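Local coordinates for protein HpcH/HpaI aldolase (Desulfitobacterium hafniense, PDB 3QZ6) that is a member of the HpcH/HpaI aldolase family with a TIM-barrel fold, its precise role left open, at residues A110-L115 with Q138-E143; F173-L178 with E195-V200; N22-P27 with S236-A241; D158-L163 with A204-V209; K14-T19 with L38-V43. All blocks are in the same frame, centred on the assembly; numbering follows the deposited sequence.

Contact 1 (A110-L115 with Q138-E143)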
# COMPACT_ATOMS: atom_id res chain seq x y z
N ALA A 110 25.62 -18.35 -3.73
CA ALA A 110 24.33 -18.45 -4.41
C ALA A 110 24.21 -19.65 -5.34
O ALA A 110 23.11 -20.05 -5.70
CB ALA A 110 24.07 -17.17 -5.20
N LYS A 111 25.35 -20.21 -5.74
CA LYS A 111 25.36 -21.29 -6.73
C LYS A 111 25.73 -22.63 -6.10
O LYS A 111 26.64 -22.69 -5.28
CB LYS A 111 26.36 -20.99 -7.86
CG LYS A 111 26.02 -19.80 -8.71
CD LYS A 111 24.78 -20.05 -9.55
CE LYS A 111 24.27 -18.76 -10.17
NZ LYS A 111 24.88 -18.47 -11.48
N TYR A 112 25.03 -23.68 -6.51
CA TYR A 112 25.38 -25.04 -6.10
C TYR A 112 26.69 -25.46 -6.75
O TYR A 112 27.05 -24.93 -7.80
CB TYR A 112 24.29 -26.02 -6.56
CG TYR A 112 22.96 -25.84 -5.87
CD1 TYR A 112 22.86 -25.94 -4.49
CD2 TYR A 112 21.81 -25.60 -6.60
CE1 TYR A 112 21.63 -25.80 -3.85
CE2 TYR A 112 20.57 -25.46 -5.97
CZ TYR A 112 20.50 -25.55 -4.59
OH TYR A 112 19.28 -25.42 -3.96
N PRO A 113 27.39 -26.43 -6.15
CA PRO A 113 28.59 -26.93 -6.84
C PRO A 113 28.26 -27.38 -8.27
O PRO A 113 27.14 -27.85 -8.49
CB PRO A 113 29.00 -28.13 -5.98
CG PRO A 113 28.51 -27.76 -4.59
CD PRO A 113 27.18 -27.08 -4.85
N PRO A 114 29.20 -27.25 -9.22
CA PRO A 114 30.57 -26.76 -9.04
C PRO A 114 30.72 -25.25 -9.22
O PRO A 114 31.84 -24.74 -9.13
CB PRO A 114 31.33 -27.49 -10.15
CG PRO A 114 30.34 -27.58 -11.25
CD PRO A 114 28.98 -27.75 -10.59
N LEU A 115 29.63 -24.54 -9.45
CA LEU A 115 29.71 -23.10 -9.69
C LEU A 115 29.83 -22.29 -8.40
O LEU A 115 30.18 -21.12 -8.42
CB LEU A 115 28.52 -22.62 -10.52
CG LEU A 115 28.42 -23.18 -11.94
CD1 LEU A 115 27.20 -22.60 -12.68
CD2 LEU A 115 29.71 -22.90 -12.73
N GLN A 138 21.74 -28.35 -11.47
CA GLN A 138 22.33 -27.73 -12.65
C GLN A 138 21.37 -26.74 -13.27
O GLN A 138 21.76 -25.63 -13.63
CB GLN A 138 22.70 -28.76 -13.72
CG GLN A 138 23.93 -29.56 -13.42
CD GLN A 138 24.34 -30.43 -14.61
OE1 GLN A 138 24.01 -31.61 -14.67
NE2 GLN A 138 25.05 -29.82 -15.57
N GLU A 139 20.12 -27.16 -13.42
CA GLU A 139 19.10 -26.28 -13.97
C GLU A 139 18.84 -25.07 -13.07
O GLU A 139 18.70 -23.95 -13.56
CB GLU A 139 17.80 -27.03 -14.22
CG GLU A 139 17.95 -28.16 -15.23
CD GLU A 139 16.62 -28.76 -15.64
OE1 GLU A 139 15.58 -28.10 -15.41
OE2 GLU A 139 16.62 -29.88 -16.18
N ARG A 140 18.78 -25.28 -11.76
CA ARG A 140 18.52 -24.16 -10.86
C ARG A 140 19.66 -23.14 -10.92
O ARG A 140 19.43 -21.93 -10.90
CB ARG A 140 18.27 -24.65 -9.43
CG ARG A 140 17.96 -23.53 -8.44
CD ARG A 140 16.86 -22.60 -8.97
NE ARG A 140 15.65 -23.34 -9.33
CZ ARG A 140 14.61 -23.54 -8.53
NH1 ARG A 140 14.61 -23.05 -7.29
NH2 ARG A 140 13.56 -24.22 -8.97
N ASN A 141 20.91 -23.61 -11.00
CA ASN A 141 22.04 -22.68 -11.09
C ASN A 141 21.88 -21.72 -12.26
O ASN A 141 22.33 -20.58 -12.20
CB ASN A 141 23.37 -23.45 -11.23
CG ASN A 141 24.04 -23.72 -9.89
OD1 ASN A 141 23.54 -23.34 -8.82
ND2 ASN A 141 25.18 -24.40 -9.94
N ASP A 142 21.24 -22.18 -13.34
CA ASP A 142 21.04 -21.34 -14.53
C ASP A 142 19.92 -20.32 -14.36
O ASP A 142 19.75 -19.44 -15.20
CB ASP A 142 20.73 -22.20 -15.75
CG ASP A 142 21.98 -22.74 -16.41
OD1 ASP A 142 23.08 -22.23 -16.11
OD2 ASP A 142 21.85 -23.68 -17.22
N GLU A 143 19.13 -20.45 -13.30
CA GLU A 143 17.95 -19.59 -13.12
C GLU A 143 18.08 -18.55 -11.99
O GLU A 143 17.33 -17.57 -11.95
CB GLU A 143 16.70 -20.45 -12.91
CG GLU A 143 16.41 -21.37 -14.10
CD GLU A 143 15.37 -22.43 -13.77
OE1 GLU A 143 15.44 -23.01 -12.66
OE2 GLU A 143 14.49 -22.68 -14.62
O HOH W 1 21.65 -22.00 -6.80
O HOH W 2 22.23 -18.01 -13.01
O HOH W 3 24.99 -20.14 -13.96
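Asn-141, toward the C-terminal end of helix 133-141, reaches across to the backbone of Tyr-112. Its CB lies beside Lys-111 CD, with Leu-115 CD1 a little farther off. CG lies nearest Tyr-112 N, with Lys-111 CD next. The amide then splits its two ends over one residue. Asn-141 OD1 accepts from Tyr-112 N at 2.8 Å, in the plane of the amide and on a lone pair, with an N-H...O angle of 150°. Asn-141 ND2 gives a straighter bond of 2.9 Å to Tyr-112 O, the angle at the hydrogen being 163°. Tyr-112 O lies almost in the amide plane, although ND2 stands tilted from the plane of the carbonyl it meets. A water bridges Asn-141 OD1 to Ala-110 O, so OD1 takes two donors. Leu-115 CB packs on Asn-141 ND2 at 3.8 Å.

The bend at chi2 (-68°) puts Lys-111 CD beside Asn-141 OD1 and O. Lys-111 CE follows, 3.3 Å from Asn-141 O, while the direct bond from NZ to that oxygen is weak. One water links NZ and this carbonyl, and a second probably does. The Tyr-112 ring meets Arg-140 with its edge, Tyr-112 CE2 to Arg-140 CG being 4.1 Å. The Tyr-112 side chain also touches Arg-118 and Val-125.

The loop after helix 100-110 is thus tied to helix 133-141 by one amide that bonds both the N-H and the C=O of a single residue. Two bonds fix the amide's rotation and satisfy polar backbone atoms in a buried place. The lysine ammonium would add favourable charge beside the carbonyl of Asn-141, near the C-terminal end of the helix.

Contact 2 (F173-L178 with E195-V200)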
# COMPACT_ATOMS: atom_id res chain seq x y z
N PHE A 173 21.69 0.85 -11.07
CA PHE A 173 22.25 1.97 -10.32
C PHE A 173 21.43 2.31 -9.08
O PHE A 173 20.23 2.05 -9.03
CB PHE A 173 22.32 3.20 -11.22
CG PHE A 173 22.96 2.93 -12.54
CD1 PHE A 173 24.33 2.82 -12.64
CD2 PHE A 173 22.18 2.74 -13.67
CE1 PHE A 173 24.93 2.54 -13.85
CE2 PHE A 173 22.77 2.46 -14.89
CZ PHE A 173 24.15 2.36 -14.98
N GLY A 174 22.10 2.92 -8.10
CA GLY A 174 21.44 3.55 -6.98
C GLY A 174 21.69 5.04 -7.11
O GLY A 174 22.71 5.55 -6.64
N PRO A 175 20.78 5.76 -7.78
CA PRO A 175 21.07 7.15 -8.17
C PRO A 175 21.31 8.09 -6.99
O PRO A 175 22.14 9.00 -7.10
CB PRO A 175 19.82 7.56 -8.95
CG PRO A 175 19.20 6.28 -9.40
CD PRO A 175 19.50 5.28 -8.31
N ARG A 176 20.60 7.90 -5.89
CA ARG A 176 20.76 8.81 -4.77
C ARG A 176 22.16 8.72 -4.17
O ARG A 176 22.83 9.73 -3.98
CB ARG A 176 19.70 8.55 -3.69
CG ARG A 176 19.77 9.54 -2.51
CD ARG A 176 18.49 9.47 -1.67
NE ARG A 176 17.34 9.88 -2.47
CZ ARG A 176 16.12 9.35 -2.36
NH1 ARG A 176 15.89 8.39 -1.49
NH2 ARG A 176 15.13 9.80 -3.13
N ASP A 177 22.61 7.50 -3.88
CA ASP A 177 23.95 7.31 -3.33
C ASP A 177 25.01 7.72 -4.35
O ASP A 177 26.02 8.32 -3.99
CB ASP A 177 24.19 5.86 -2.89
CG ASP A 177 23.57 5.54 -1.52
OD1 ASP A 177 23.76 6.33 -0.56
OD2 ASP A 177 22.89 4.50 -1.39
N LEU A 178 24.79 7.39 -5.62
CA LEU A 178 25.76 7.75 -6.65
C LEU A 178 25.89 9.26 -6.75
O LEU A 178 27.00 9.79 -6.77
CB LEU A 178 25.37 7.17 -8.00
CG LEU A 178 26.33 7.46 -9.17
CD1 LEU A 178 27.73 6.88 -8.91
CD2 LEU A 178 25.75 6.90 -10.46
N GLU A 195 26.60 10.39 -17.30
CA GLU A 195 27.92 9.98 -17.78
C GLU A 195 28.32 8.65 -17.14
O GLU A 195 28.80 7.75 -17.83
CB GLU A 195 28.98 11.02 -17.43
CG GLU A 195 28.93 12.29 -18.26
CD GLU A 195 29.99 13.29 -17.83
OE1 GLU A 195 31.08 12.86 -17.39
OE2 GLU A 195 29.72 14.51 -17.93
N CYS A 196 28.12 8.54 -15.83
CA CYS A 196 28.38 7.28 -15.13
C CYS A 196 27.55 6.14 -15.72
O CYS A 196 28.06 5.05 -16.00
CB CYS A 196 28.10 7.41 -13.63
SG CYS A 196 29.23 8.49 -12.72
N TYR A 197 26.26 6.38 -15.91
CA TYR A 197 25.39 5.35 -16.46
C TYR A 197 25.95 4.84 -17.78
O TYR A 197 26.02 3.64 -18.01
CB TYR A 197 23.98 5.89 -16.70
CG TYR A 197 23.21 6.29 -15.46
CD1 TYR A 197 23.60 5.85 -14.20
CD2 TYR A 197 22.10 7.11 -15.56
CE1 TYR A 197 22.88 6.22 -13.06
CE2 TYR A 197 21.38 7.48 -14.44
CZ TYR A 197 21.77 7.03 -13.20
OH TYR A 197 21.03 7.43 -12.10
N GLU A 198 26.33 5.78 -18.64
CA GLU A 198 26.84 5.44 -19.97
C GLU A 198 28.08 4.56 -19.87
O GLU A 198 28.21 3.58 -20.60
CB GLU A 198 27.15 6.70 -20.79
CG GLU A 198 25.94 7.57 -21.12
CD GLU A 198 25.12 7.04 -22.30
OE1 GLU A 198 25.23 5.84 -22.61
OE2 GLU A 198 24.38 7.84 -22.91
N LYS A 199 29.00 4.95 -18.99
CA LYS A 199 30.24 4.19 -18.81
C LYS A 199 29.91 2.77 -18.37
O LYS A 199 30.50 1.81 -18.86
CB LYS A 199 31.15 4.84 -17.78
CG LYS A 199 31.93 6.03 -18.30
CD LYS A 199 32.78 6.66 -17.20
CE LYS A 199 33.50 7.90 -17.71
NZ LYS A 199 34.18 8.64 -16.61
N VAL A 200 28.97 2.63 -17.45
CA VAL A 200 28.62 1.31 -16.96
C VAL A 200 27.94 0.48 -18.05
O VAL A 200 28.21 -0.71 -18.20
CB VAL A 200 27.73 1.38 -15.71
CG1 VAL A 200 27.21 -0.02 -15.35
CG2 VAL A 200 28.52 1.99 -14.55
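Phe-173 and Tyr-197 form the aromatic part of this contact. Their ring centroids are 4.2 Å apart and the planes are inclined at 36°, an oblique pairing. Tyr-197 CD1 sits 3.2 Å above the plane of the Phe-173 ring, over its centre. The neighbouring atom Tyr-197 CE1 is 3.3 Å from Phe-173 CG, so CD1 and CE1 of Tyr-197 lie over the phenylalanine face. The CB of Tyr-197 does not point at Phe-173, but the end of the side chain comes nearer.

Aliphatic contacts flank this pair. Val-200 meets the edge of the Phe-173 ring tip to tip, its CB lying 3.6 Å from Phe-173 CE1, in the ring plane. Both valine methyls also touch CE1. Leu-178 slides past Tyr-197 in the opposite direction. Its CD2 is 3.9 Å from Tyr-197 CE1 and 4.0 Å from Cys-196 CB.

The phenol end makes a different kind of contact. Tyr-197 OH lies against the ring carbons of Pro-175, 3.4 Å from Pro-175 CB, the two side chains crossing at about a right angle. No hydrogen bond joins the two segments.

This is buried packing between the end of strand 170-173, with the first turn of helix 175-181, and the long outer helix 191-207 of a TIM barrel. Tyr-197 also meets Tyr-194 and Phe-213 edge-to-face, the latter on strand 210-215. Val-156 of helix 153-157 packs on Cys-196 and Val-200.

Contact 3 (N22-P27 with S236-A241)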
# COMPACT_ATOMS: atom_id res chain seq x y z
N ASN A 22 8.80 -1.48 -0.03
CA ASN A 22 9.39 -0.98 1.21
C ASN A 22 8.46 -0.97 2.41
O ASN A 22 8.92 -1.03 3.56
CB ASN A 22 9.92 0.46 1.03
CG ASN A 22 11.16 0.53 0.19
OD1 ASN A 22 11.09 0.47 -1.04
ND2 ASN A 22 12.32 0.65 0.84
N LEU A 23 7.15 -0.87 2.15
CA LEU A 23 6.17 -0.74 3.22
C LEU A 23 5.28 -1.98 3.37
O LEU A 23 5.23 -2.61 4.43
CB LEU A 23 5.27 0.48 2.97
CG LEU A 23 4.06 0.64 3.92
CD1 LEU A 23 4.47 1.45 5.13
CD2 LEU A 23 2.85 1.32 3.22
N VAL A 24 4.56 -2.30 2.30
CA VAL A 24 3.50 -3.31 2.41
C VAL A 24 4.10 -4.69 2.68
O VAL A 24 5.09 -5.08 2.04
CB VAL A 24 2.63 -3.33 1.13
CG1 VAL A 24 1.50 -4.39 1.26
CG2 VAL A 24 2.05 -1.92 0.87
N TYR A 25 3.54 -5.42 3.65
CA TYR A 25 3.89 -6.85 3.78
C TYR A 25 2.68 -7.79 3.67
O TYR A 25 2.84 -9.01 3.65
CB TYR A 25 4.74 -7.15 5.04
CG TYR A 25 4.25 -6.55 6.35
CD1 TYR A 25 4.64 -5.28 6.74
CD2 TYR A 25 3.44 -7.28 7.21
CE1 TYR A 25 4.21 -4.73 7.95
CE2 TYR A 25 3.01 -6.74 8.42
CZ TYR A 25 3.40 -5.47 8.78
OH TYR A 25 2.96 -4.94 9.98
N ASN A 26 1.48 -7.24 3.57
CA ASN A 26 0.31 -8.07 3.24
C ASN A 26 0.61 -8.80 1.94
O ASN A 26 0.83 -8.16 0.92
CB ASN A 26 -0.93 -7.19 3.06
CG ASN A 26 -2.18 -8.00 2.77
OD1 ASN A 26 -2.10 -9.10 2.24
ND2 ASN A 26 -3.34 -7.44 3.12
N PRO A 27 0.65 -10.14 1.96
CA PRO A 27 1.06 -10.89 0.77
C PRO A 27 0.15 -10.67 -0.45
O PRO A 27 0.55 -11.00 -1.57
CB PRO A 27 0.96 -12.36 1.22
CG PRO A 27 1.09 -12.31 2.72
CD PRO A 27 0.43 -11.01 3.13
N SER A 236 9.84 3.16 -9.50
CA SER A 236 9.11 3.61 -8.30
C SER A 236 8.98 2.53 -7.23
O SER A 236 9.89 1.71 -7.03
CB SER A 236 7.73 4.16 -8.70
OG SER A 236 7.12 4.85 -7.62
N GLY A 237 7.85 2.51 -6.53
CA GLY A 237 7.68 1.56 -5.43
C GLY A 237 6.37 1.77 -4.71
O GLY A 237 5.68 2.75 -4.97
N ASP A 238 6.03 0.86 -3.80
CA ASP A 238 4.74 0.93 -3.12
C ASP A 238 4.56 2.22 -2.32
O ASP A 238 3.50 2.83 -2.34
CB ASP A 238 4.53 -0.30 -2.20
CG ASP A 238 5.61 -0.42 -1.13
OD1 ASP A 238 6.75 0.05 -1.35
OD2 ASP A 238 5.30 -0.99 -0.06
N VAL A 239 5.60 2.63 -1.61
CA VAL A 239 5.51 3.86 -0.83
C VAL A 239 5.23 5.08 -1.71
O VAL A 239 4.35 5.87 -1.40
CB VAL A 239 6.80 4.10 -0.00
CG1 VAL A 239 6.73 5.46 0.67
CG2 VAL A 239 6.96 3.00 1.06
N ALA A 240 5.98 5.24 -2.80
CA ALA A 240 5.75 6.38 -3.69
C ALA A 240 4.34 6.33 -4.27
O ALA A 240 3.68 7.35 -4.42
CB ALA A 240 6.79 6.43 -4.81
N ALA A 241 3.88 5.12 -4.59
CA ALA A 241 2.53 4.94 -5.10
C ALA A 241 1.51 5.48 -4.10
O ALA A 241 0.64 6.27 -4.45
CB ALA A 241 2.26 3.44 -5.40
O HOH W 4 8.89 1.37 -2.22
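The loop after the first barrel strand is held here by the start of the last helix of the TIM barrel, through the carboxylate of Asp-238. This group grips three consecutive backbone N-H groups. Asp-238 OD1 accepts from Asn-22 N at 2.9 Å, on the syn side but 30° out of the carboxylate plane. Asp-238 OD2 takes two donors. Leu-23 N meets its syn lone pair at 2.9 Å, and Val-24 N comes nearly along the C-O axis at 2.8 Å, the straighter bond at 171°. A water lies within bonding distance of Asp-238 OD1 and Asn-22 OD1, while Asn-22 ND2 bonds to Asp-44. The three N-H groups would stabilise the negative charge of the buried carboxylate.

Beside it, Val-239 CG2 packs on Leu-23 CB at 3.6 Å and on Asn-22 CB.

The Val-24 side chain lies about 4 Å from a bound zinc ion. Leu-23 O and Asn-26 ND2 exchange hydrogen bonds with Asn-26 and Leu-23 of the second subunit, so the loop also lies at the dimer interface. The contact joins strand 232-237 and helix 238-254 to the loop between strand 16-21 and helix 29-35, whose Tyr-33 touches Asp-238.

Contact 4 (D158-L163 with A204-V209)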
# COMPACT_ATOMS: atom_id res chain seq x y z
N ASP A 158 35.98 0.99 -11.95
CA ASP A 158 36.44 -0.40 -11.94
C ASP A 158 35.37 -1.34 -12.48
O ASP A 158 35.39 -2.55 -12.20
CB ASP A 158 36.83 -0.80 -10.51
CG ASP A 158 37.64 -2.08 -10.48
OD1 ASP A 158 38.34 -2.36 -11.48
OD2 ASP A 158 37.60 -2.79 -9.45
N ILE A 159 34.47 -0.81 -13.29
CA ILE A 159 33.26 -1.54 -13.66
C ILE A 159 33.53 -2.83 -14.46
O ILE A 159 32.84 -3.82 -14.28
CB ILE A 159 32.24 -0.63 -14.40
CG1 ILE A 159 30.90 -1.35 -14.57
CG2 ILE A 159 32.80 -0.14 -15.73
CD1 ILE A 159 30.22 -1.69 -13.23
N ASP A 160 34.51 -2.81 -15.35
CA ASP A 160 34.77 -4.01 -16.15
C ASP A 160 35.15 -5.20 -15.28
O ASP A 160 34.71 -6.32 -15.51
CB ASP A 160 35.85 -3.74 -17.20
CG ASP A 160 35.32 -2.95 -18.37
OD1 ASP A 160 34.68 -3.56 -19.25
OD2 ASP A 160 35.53 -1.72 -18.40
N SER A 161 35.97 -4.94 -14.26
CA SER A 161 36.37 -5.98 -13.32
C SER A 161 35.14 -6.50 -12.55
O SER A 161 34.99 -7.70 -12.33
CB SER A 161 37.40 -5.41 -12.35
OG SER A 161 37.82 -6.39 -11.42
N ILE A 162 34.27 -5.61 -12.15
CA ILE A 162 33.09 -6.04 -11.40
C ILE A 162 32.17 -6.91 -12.27
O ILE A 162 31.74 -7.98 -11.84
CB ILE A 162 32.33 -4.84 -10.82
CG1 ILE A 162 33.21 -4.15 -9.77
CG2 ILE A 162 30.98 -5.30 -10.22
CD1 ILE A 162 32.71 -2.79 -9.31
N LEU A 163 31.91 -6.46 -13.49
CA LEU A 163 30.95 -7.14 -14.36
C LEU A 163 31.50 -8.38 -15.08
O LEU A 163 30.74 -9.13 -15.68
CB LEU A 163 30.34 -6.17 -15.38
CG LEU A 163 29.63 -4.97 -14.77
CD1 LEU A 163 28.94 -4.14 -15.86
CD2 LEU A 163 28.62 -5.43 -13.73
N ALA A 204 28.87 -3.16 -19.49
CA ALA A 204 27.90 -4.24 -19.51
C ALA A 204 27.85 -4.89 -20.90
O ALA A 204 27.81 -6.12 -21.03
CB ALA A 204 26.51 -3.73 -19.10
N ASP A 205 27.85 -4.06 -21.94
CA ASP A 205 27.87 -4.56 -23.31
C ASP A 205 29.11 -5.41 -23.58
O ASP A 205 29.01 -6.51 -24.14
CB ASP A 205 27.78 -3.41 -24.32
CG ASP A 205 26.43 -2.71 -24.27
OD1 ASP A 205 25.45 -3.34 -23.82
OD2 ASP A 205 26.33 -1.53 -24.69
N ARG A 206 30.27 -4.92 -23.17
CA ARG A 206 31.52 -5.66 -23.34
C ARG A 206 31.51 -7.01 -22.63
O ARG A 206 32.07 -7.99 -23.13
CB ARG A 206 32.72 -4.84 -22.86
CG ARG A 206 33.08 -3.67 -23.76
CD ARG A 206 34.43 -3.08 -23.37
NE ARG A 206 34.40 -2.42 -22.07
CZ ARG A 206 34.14 -1.13 -21.90
NH1 ARG A 206 33.88 -0.36 -22.94
NH2 ARG A 206 34.14 -0.61 -20.68
N GLN A 207 30.87 -7.07 -21.46
CA GLN A 207 30.92 -8.26 -20.63
C GLN A 207 29.71 -9.18 -20.80
O GLN A 207 29.63 -10.23 -20.16
CB GLN A 207 31.05 -7.89 -19.14
CG GLN A 207 32.23 -6.97 -18.83
CD GLN A 207 33.57 -7.56 -19.26
OE1 GLN A 207 33.75 -8.78 -19.23
NE2 GLN A 207 34.50 -6.71 -19.66
N GLY A 208 28.77 -8.79 -21.65
CA GLY A 208 27.58 -9.59 -21.88
C GLY A 208 26.64 -9.64 -20.67
O GLY A 208 26.05 -10.67 -20.37
N VAL A 209 26.50 -8.50 -20.00
CA VAL A 209 25.69 -8.38 -18.79
C VAL A 209 24.41 -7.58 -19.07
O VAL A 209 24.44 -6.58 -19.78
CB VAL A 209 26.52 -7.74 -17.66
CG1 VAL A 209 25.64 -7.28 -16.50
CG2 VAL A 209 27.61 -8.71 -17.18
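Asp-160 and Arg-206 meet in a two-pronged salt bridge, their side chains crossing at about a right angle. The guanidinium comes side-on, one nitrogen to each carboxylate oxygen. Arg-206 NE donates a hydrogen bond to Asp-160 OD1 at 3.1 Å, with OD1 close to the guanidinium plane. Arg-206 NH2 bonds to Asp-160 OD2 at 2.9 Å, on the syn lone pair, and adds only a weak bond to OD1. The two flat groups are turned 33° apart. Gln-207 NE2 comes to Asp-160 OD1 from another side, at 3.2 Å and on the anti lone pair. Its amide plane stands 79° from the carboxylate. Three donors at OD1, one of them weak, and one at OD2 thus fix the rotation of the carboxylate.

Behind this polar layer lies an apolar one. Leu-163 CD1 packs on Ala-204, 4.1 Å from its CB. Leu-163 CB lies 4.1 Å from Val-209 CG2 and 4.0 Å from Gln-207 CG.

The bend at chi2 (-58°) brings Gln-207 CD near Asp-160. Gly-208, with positive phi, forms a Schellman motif after the last turn, and the chain turns there to carry Val-209 back toward Leu-163.

The contact packs the short helix 159-163 against the C-terminal end of helix 191-207, on the outside of the TIM barrel. Strand 170-173 lies beneath, where Val-171 touches both Leu-163 and Ala-204. Helix 100-110 meets Ser-161 and Ile-162.

Contact 5 (K14-T19 with L38-V43)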
# COMPACT_ATOMS: atom_id res chain seq x y z
N LYS A 14 13.37 -10.34 -23.63
CA LYS A 14 12.24 -9.51 -23.21
C LYS A 14 12.65 -8.37 -22.29
O LYS A 14 13.61 -8.48 -21.52
CB LYS A 14 11.20 -10.35 -22.47
CG LYS A 14 10.50 -11.42 -23.29
CD LYS A 14 9.48 -12.13 -22.40
CE LYS A 14 8.73 -13.23 -23.13
NZ LYS A 14 7.97 -12.71 -24.29
N SER A 15 11.91 -7.27 -22.37
CA SER A 15 11.98 -6.22 -21.37
C SER A 15 11.08 -6.63 -20.21
O SER A 15 10.00 -7.14 -20.43
CB SER A 15 11.49 -4.90 -21.96
OG SER A 15 12.19 -4.58 -23.15
N VAL A 16 11.54 -6.43 -18.98
CA VAL A 16 10.72 -6.80 -17.82
C VAL A 16 10.62 -5.64 -16.85
O VAL A 16 11.52 -4.81 -16.76
CB VAL A 16 11.27 -8.05 -17.11
CG1 VAL A 16 11.23 -9.25 -18.05
CG2 VAL A 16 12.69 -7.81 -16.60
N VAL A 17 9.51 -5.58 -16.13
CA VAL A 17 9.19 -4.43 -15.32
C VAL A 17 8.95 -4.82 -13.86
O VAL A 17 8.20 -5.76 -13.57
CB VAL A 17 7.94 -3.69 -15.87
CG1 VAL A 17 7.76 -2.35 -15.17
CG2 VAL A 17 8.07 -3.50 -17.40
N GLY A 18 9.58 -4.08 -12.95
CA GLY A 18 9.49 -4.36 -11.53
C GLY A 18 9.34 -3.07 -10.74
O GLY A 18 9.43 -1.97 -11.29
N THR A 19 9.12 -3.21 -9.44
CA THR A 19 9.02 -2.05 -8.57
C THR A 19 9.63 -2.40 -7.22
O THR A 19 9.86 -3.58 -6.92
CB THR A 19 7.55 -1.61 -8.44
OG1 THR A 19 7.49 -0.24 -8.03
CG2 THR A 19 6.79 -2.49 -7.43
N LEU A 38 3.21 -6.38 -13.45
CA LEU A 38 4.63 -6.42 -13.06
C LEU A 38 5.20 -7.82 -13.24
O LEU A 38 4.52 -8.81 -13.00
CB LEU A 38 4.82 -5.95 -11.62
CG LEU A 38 4.62 -4.45 -11.40
CD1 LEU A 38 4.57 -4.09 -9.92
CD2 LEU A 38 5.72 -3.67 -12.09
N ASP A 39 6.45 -7.91 -13.68
CA ASP A 39 7.15 -9.19 -13.77
C ASP A 39 7.81 -9.58 -12.44
O ASP A 39 7.97 -10.76 -12.15
CB ASP A 39 8.23 -9.12 -14.85
CG ASP A 39 7.64 -8.93 -16.21
OD1 ASP A 39 7.06 -9.90 -16.72
OD2 ASP A 39 7.71 -7.80 -16.75
N TYR A 40 8.24 -8.59 -11.67
CA TYR A 40 8.97 -8.86 -10.44
C TYR A 40 8.85 -7.68 -9.48
O TYR A 40 8.33 -6.62 -9.84
CB TYR A 40 10.46 -9.12 -10.74
CG TYR A 40 11.23 -7.89 -11.19
CD1 TYR A 40 11.99 -7.14 -10.29
CD2 TYR A 40 11.19 -7.47 -12.52
CE1 TYR A 40 12.68 -6.01 -10.69
CE2 TYR A 40 11.88 -6.34 -12.93
CZ TYR A 40 12.62 -5.62 -12.02
OH TYR A 40 13.31 -4.50 -12.43
N PHE A 41 9.29 -7.87 -8.25
CA PHE A 41 9.47 -6.74 -7.35
C PHE A 41 10.63 -7.04 -6.44
O PHE A 41 11.05 -8.19 -6.31
CB PHE A 41 8.19 -6.42 -6.56
CG PHE A 41 7.72 -7.54 -5.68
CD1 PHE A 41 8.17 -7.66 -4.37
CD2 PHE A 41 6.81 -8.48 -6.16
CE1 PHE A 41 7.73 -8.69 -3.56
CE2 PHE A 41 6.35 -9.51 -5.36
CZ PHE A 41 6.80 -9.62 -4.06
N ILE A 42 11.15 -6.00 -5.81
CA ILE A 42 12.35 -6.16 -5.01
C ILE A 42 12.05 -5.77 -3.58
O ILE A 42 11.66 -4.63 -3.31
CB ILE A 42 13.51 -5.29 -5.54
CG1 ILE A 42 13.70 -5.52 -7.05
CG2 ILE A 42 14.79 -5.58 -4.75
CD1 ILE A 42 15.01 -4.96 -7.59
N VAL A 43 12.20 -6.72 -2.67
CA VAL A 43 11.96 -6.44 -1.27
C VAL A 43 13.18 -5.70 -0.72
O VAL A 43 14.31 -6.17 -0.86
CB VAL A 43 11.73 -7.74 -0.47
CG1 VAL A 43 11.50 -7.41 1.02
CG2 VAL A 43 10.52 -8.51 -1.05
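Gly-18 and Tyr-40 make the tight centre of this contact. Gly-18 has no side chain, and its CA stands 3.3 Å above the plane of the Tyr-40 ring, over its centre, in a CH-pi contact. Tyr-40 CG lies between its own backbone N and carbonyl carbon (chi1 70°), on the face of the sheet where Gly-18 CA meets the ring. Gly-18 CA also makes a CA-H...O contact with Tyr-40 O at 3.1 Å.

Backbone bonds frame this centre. Val-17 O accepts from Asp-39 N at 2.8 Å and only weakly from Tyr-40 N. Farther on, Ile-42 N bonds to Thr-19 O at 3.0 Å. Leu-38 fills the other side of Gly-18, its CD2 3.9 Å from Val-17 CG1 and its CD1 3.7 Å from Thr-19 CG2.

The N-terminal end is looser and more open. Asp-39 is partly exposed, but its carboxylate is still held. Its OD2 takes Val-17 N at 2.9 Å on the anti lone pair, and its OD1 pairs with Lys-9. The Val-16 side chain crosses that of Asp-39 at about a right angle, while its CG2 meets Tyr-40 CE2 more loosely. Phe-259 of the second subunit packs on Val-17.

The two parallel strands, 16-21 and 40-44, belong to one beta-alpha-beta unit of the TIM barrel, and the axes of 16-19 and 40-43 are inclined at 32°. Helix 29-35 joins them and packs Tyr-33 on Thr-19 and Leu-38. Strand 232-237 lies beside strand 16-21, and strand 68-72 beside strand 40-44.

From the N terminus, contact 5 comes first and closes the short loop through helix 29-35, pairing the first two barrel strands. Contact 3 opens before contact 5 has closed, so the two cross. Its partner lies 209 residues on, which brings the last strand and helix back to the loop after the first strand, where the barrel closes. Contact 1, contact 2 and contact 4 all fall within that span. Contact 1 closes its own loop between the turn after helix 100-110 and helix 133-141. Contact 4 opens later and encloses contact 2, and both use helix 191-207, touching where Val-200 meets Ile-159. Contacts 3 and 5 touch at Thr-19, and both reach the second subunit.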